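Local coordinates for NDP-rhamnosyltransferase (Saccharopolyspora spinosa, PDB 3TSA), which is a glycosyltransferase of the GT-B type, known as SpnG and named as an NDP-rhamnosyltransferase, built from two Rossmann-like domains, at residues Ser93-Ala96 / Gln97-Asp101; Leu9-Pro12 / Thr13-Met16. One frame throughout, in Å; residues are numbered along the deposited sequence.

Contact 1 of 2, residues Ser93-Ala96 / Gln97-Asp101; sequences SNVA and QSSLD
Four backbone bonds of i to i+4 type run from Gln97, Ser98, Ser99 and Leu100 back to Ser93, Asn94, Val95 and Ala96, as in a regular alpha-helix. The straightest joins Ser98 N to Asn94 O, with an N-H...O angle of 168°. Two serine side chains add to this ladder. Ser99 OG donates to Val95 O at 2.7 Å, while Ser99 N reaches the same Val95 O at 3.0 Å. The hydroxyl and the amide approach from opposite faces of the carbonyl plane, the hydroxyl tilted 32° out of it. The torsion of Ser99 explains this: OG stands beside its own backbone N, opposite the carbonyl carbon (chi1 -59°), which points it back toward the preceding turn and Val95 O. Ser98 repeats the scheme one residue earlier. Its OG donates to Asn94 O over a longer 3.2 Å, and its N bonds to that oxygen at 3.1 Å, again from the other face. The carbonyls of Asn94 and Val95 are thus each held by two bonds, from Ser98 and Ser99 respectively. Such a bond from a serine hydroxyl to the carbonyl four residues back is common inside helices. Ser99 is a buried residue, and this bond gives its hydroxyl a partner. The turns belong to the long helix 82-113. Ser93 OG is hydrogen-bonded to Arg155 NE and to Glu89 O. Ala96 packs on Leu159 and Leu160 of helix 151-166, whereas Val95 and Ser99 meet Leu125 of helix 125-133.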
loop_
_atom_site.group_PDB
_atom_site.type_symbol
_atom_site.label_atom_id
_atom_site.label_comp_id
_atom_site.label_asym_id
_atom_site.label_seq_id
_atom_site.Cartn_x
_atom_site.Cartn_y
_atom_site.Cartn_z
ATOM N N SER A 93 30.470 -5.251 -10.303
ATOM C CA SER A 93 30.930 -6.618 -10.165
ATOM C C SER A 93 30.118 -7.403 -9.121
ATOM O O SER A 93 29.702 -8.549 -9.387
ATOM C CB SER A 93 32.388 -6.616 -9.790
ATOM O OG SER A 93 33.128 -6.225 -10.906
ATOM N N ASN A 94 29.920 -6.782 -7.947
ATOM C CA ASN A 94 29.078 -7.374 -6.913
ATOM C C ASN A 94 27.730 -7.716 -7.415
ATOM O O ASN A 94 27.285 -8.840 -7.167
ATOM C CB ASN A 94 28.907 -6.464 -5.715
ATOM C CG ASN A 94 30.223 -6.157 -5.065
ATOM O OD1 ASN A 94 31.206 -6.799 -5.393
ATOM N ND2 ASN A 94 30.258 -5.162 -4.169
ATOM N N VAL A 95 27.044 -6.756 -8.050
ATOM C CA VAL A 95 25.723 -7.008 -8.570
ATOM C C VAL A 95 25.666 -8.075 -9.670
ATOM O O VAL A 95 24.721 -8.903 -9.711
ATOM C CB VAL A 95 24.984 -5.680 -8.996
ATOM C CG1 VAL A 95 23.647 -6.007 -9.481
ATOM C CG2 VAL A 95 24.897 -4.693 -7.741
ATOM N N ALA A 96 26.670 -8.099 -10.547
ATOM C CA ALA A 96 26.711 -9.128 -11.598
ATOM C C ALA A 96 26.861 -10.540 -11.011
ATOM O O ALA A 96 26.206 -11.478 -11.481
ATOM C CB ALA A 96 27.842 -8.819 -12.652
ATOM N N GLN A 97 27.688 -10.684 -9.978
ATOM C CA GLN A 97 27.925 -12.005 -9.401
ATOM C C GLN A 97 26.676 -12.469 -8.676
ATOM O O GLN A 97 26.311 -13.638 -8.759
ATOM C CB GLN A 97 29.139 -12.010 -8.468
ATOM C CG GLN A 97 29.493 -13.431 -7.962
ATOM C CD GLN A 97 29.720 -14.402 -9.122
ATOM O OE1 GLN A 97 29.041 -15.448 -9.226
ATOM N NE2 GLN A 97 30.617 -14.024 -10.036
ATOM N N SER A 98 26.024 -11.535 -7.980
ATOM C CA SER A 98 24.689 -11.828 -7.394
ATOM C C SER A 98 23.679 -12.290 -8.377
ATOM O O SER A 98 22.933 -13.222 -8.045
ATOM C CB SER A 98 24.108 -10.589 -6.711
ATOM O OG SER A 98 24.957 -10.472 -5.613
ATOM N N SER A 99 23.658 -11.660 -9.565
ATOM C CA SER A 99 22.752 -12.023 -10.667
ATOM C C SER A 99 22.962 -13.459 -11.027
ATOM O O SER A 99 22.008 -14.174 -11.141
ATOM C CB SER A 99 23.026 -11.143 -11.865
ATOM O OG SER A 99 22.824 -9.789 -11.424
ATOM N N LEU A 100 24.226 -13.863 -11.218
ATOM C CA LEU A 100 24.546 -15.249 -11.515
ATOM C C LEU A 100 24.236 -16.176 -10.345
ATOM O O LEU A 100 23.755 -17.280 -10.546
ATOM C CB LEU A 100 26.015 -15.416 -11.925
ATOM C CG LEU A 100 26.439 -14.806 -13.277
ATOM C CD1 LEU A 100 27.915 -14.945 -13.435
ATOM C CD2 LEU A 100 25.673 -15.569 -14.399
ATOM N N ASP A 101 24.440 -15.700 -9.142
ATOM C CA ASP A 101 24.038 -16.528 -7.988
ATOM C C ASP A 101 22.565 -16.784 -7.914
ATOM O O ASP A 101 22.158 -17.901 -7.551
ATOM C CB ASP A 101 24.504 -15.895 -6.658
ATOM C CG ASP A 101 26.037 -15.916 -6.476
ATOM O OD1 ASP A 101 26.798 -16.536 -7.266
ATOM O OD2 ASP A 101 26.477 -15.225 -5.543
#

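Contact 2 of 2, residues Leu9-Pro12 / Thr13-Met16; sequences LPYP and THLM
Tyr11 O takes two amides at the start of the helix, and the stronger bond is strongly bent. His14 N donates to Tyr11 O at 3.0 Å with an N-H...O angle of only 132°, lying well above the carbonyl plane. Leu15 N adds a weak bond of 3.4 Å to Tyr11 O. Next along, Met16 N meets Pro12 O at 2.8 Å. Tyr11 holds the N-cap position and Pro12 opens the first turn, where its lack of an N-H costs no helix bond. Just before, Pro10 centres an inverse gamma turn. This bend links strand 3-7 to helix 12-16 at the first beta-alpha connection of the N-terminal Rossmann-like domain. Two side chains of the loop, Leu9 and Tyr11, approach the His14 imidazole from the same side. Leu9 runs alongside it, with CD1 3.6 Å from His14 CE1. Tyr11 CD2 stands over one face of the imidazole, offset toward its rim, and the two rings meet obliquely at 46°. His14 CG lies beside its own backbone N (chi1 -68°), which swings the imidazole back toward the loop. His14 ND1 is hydrogen-bonded to Asp121 OD2, which also accepts from Leu9 N.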
loop_
_atom_site.group_PDB
_atom_site.type_symbol
_atom_site.label_atom_id
_atom_site.label_comp_id
_atom_site.label_asym_id
_atom_site.label_seq_id
_atom_site.Cartn_x
_atom_site.Cartn_y
_atom_site.Cartn_z
ATOM N N LEU A 9 16.794 -3.707 -6.303
ATOM C CA LEU A 9 18.001 -3.995 -5.550
ATOM C C LEU A 9 17.604 -4.180 -4.100
ATOM O O LEU A 9 16.582 -3.611 -3.666
ATOM C CB LEU A 9 18.916 -2.784 -5.565
ATOM C CG LEU A 9 20.068 -2.612 -6.538
ATOM C CD1 LEU A 9 20.816 -1.390 -5.977
ATOM C CD2 LEU A 9 20.897 -3.842 -6.694
ATOM N N PRO A 10 18.390 -4.963 -3.327
ATOM C CA PRO A 10 17.948 -5.144 -1.955
ATOM C C PRO A 10 18.220 -3.931 -1.090
ATOM O O PRO A 10 18.801 -4.077 -0.040
ATOM C CB PRO A 10 18.779 -6.320 -1.455
ATOM C CG PRO A 10 20.021 -6.289 -2.311
ATOM C CD PRO A 10 19.664 -5.652 -3.615
ATOM N N TYR A 11 17.805 -2.741 -1.509
ATOM C CA TYR A 11 17.821 -1.588 -0.649
ATOM C C TYR A 11 16.425 -0.993 -0.556
ATOM O O TYR A 11 15.819 -0.626 -1.608
ATOM C CB TYR A 11 18.774 -0.526 -1.150
ATOM C CG TYR A 11 20.157 -1.069 -1.321
ATOM C CD1 TYR A 11 20.956 -1.381 -0.230
ATOM C CD2 TYR A 11 20.647 -1.291 -2.586
ATOM C CE1 TYR A 11 22.266 -1.886 -0.425
ATOM C CE2 TYR A 11 21.898 -1.780 -2.795
ATOM C CZ TYR A 11 22.702 -2.079 -1.737
ATOM O OH TYR A 11 23.932 -2.569 -2.062
ATOM N N PRO A 12 15.934 -0.822 0.681
ATOM C CA PRO A 12 14.582 -0.299 0.878
ATOM C C PRO A 12 14.286 0.963 0.128
ATOM O O PRO A 12 13.169 1.035 -0.427
ATOM C CB PRO A 12 14.520 -0.057 2.399
ATOM C CG PRO A 12 15.343 -1.155 2.932
ATOM C CD PRO A 12 16.588 -1.069 1.976
ATOM N N THR A 13 15.199 1.951 0.085
ATOM C CA THR A 13 14.871 3.213 -0.624
ATOM C C THR A 13 14.566 3.013 -2.121
ATOM O O THR A 13 13.767 3.747 -2.677
ATOM C CB THR A 13 15.948 4.309 -0.520
ATOM O OG1 THR A 13 17.149 3.858 -1.126
ATOM C CG2 THR A 13 16.242 4.688 0.917
ATOM N N HIS A 14 15.218 2.056 -2.744
ATOM C CA HIS A 14 14.998 1.816 -4.189
ATOM C C HIS A 14 13.618 1.180 -4.417
ATOM O O HIS A 14 13.018 1.427 -5.476
ATOM C CB HIS A 14 16.026 0.880 -4.742
ATOM C CG HIS A 14 17.412 1.470 -4.765
ATOM N ND1 HIS A 14 18.264 1.319 -5.827
ATOM C CD2 HIS A 14 18.109 2.152 -3.809
ATOM C CE1 HIS A 14 19.432 1.892 -5.529
ATOM N NE2 HIS A 14 19.358 2.406 -4.317
ATOM N N LEU A 15 13.186 0.328 -3.475
ATOM C CA LEU A 15 11.828 -0.257 -3.565
ATOM C C LEU A 15 10.768 0.825 -3.236
ATOM O O LEU A 15 9.752 0.987 -3.951
ATOM C CB LEU A 15 11.656 -1.492 -2.650
ATOM C CG LEU A 15 10.209 -2.006 -2.614
ATOM C CD1 LEU A 15 9.648 -2.309 -4.001
ATOM C CD2 LEU A 15 10.208 -3.340 -1.788
ATOM N N MET A 16 11.041 1.621 -2.191
ATOM C CA MET A 16 10.090 2.687 -1.875
ATOM C C MET A 16 9.847 3.639 -3.038
ATOM O O MET A 16 8.728 4.132 -3.196
ATOM C CB MET A 16 10.545 3.456 -0.618
ATOM C CG MET A 16 10.170 2.659 0.709
ATOM S SD MET A 16 11.136 3.362 2.034
ATOM C CE MET A 16 9.944 4.599 2.493
#

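In the fold
From the N terminus, the chain leaves strand 3-7 and enters contact 2, which closes the short loop into helix 12-16. Much later it reaches contact 1, within helix 82-113, and there no loop is closed. The two follow in series, neither nested nor crossed. Their centres lie about 17 Å apart, yet they touch by packing, Val95 CG2 lying 4.2 Å from Leu9 CD2. Contact 2 ties its loop to strand 117-121 through Asp121, and helix 12-16 packs on helix 38-46 through Pro12 and Met16. Contact 1 faces helices 125-133 and 151-166. Helix 82-113 leads into strand 117-121, next to strand 3-7 in the parallel sheet.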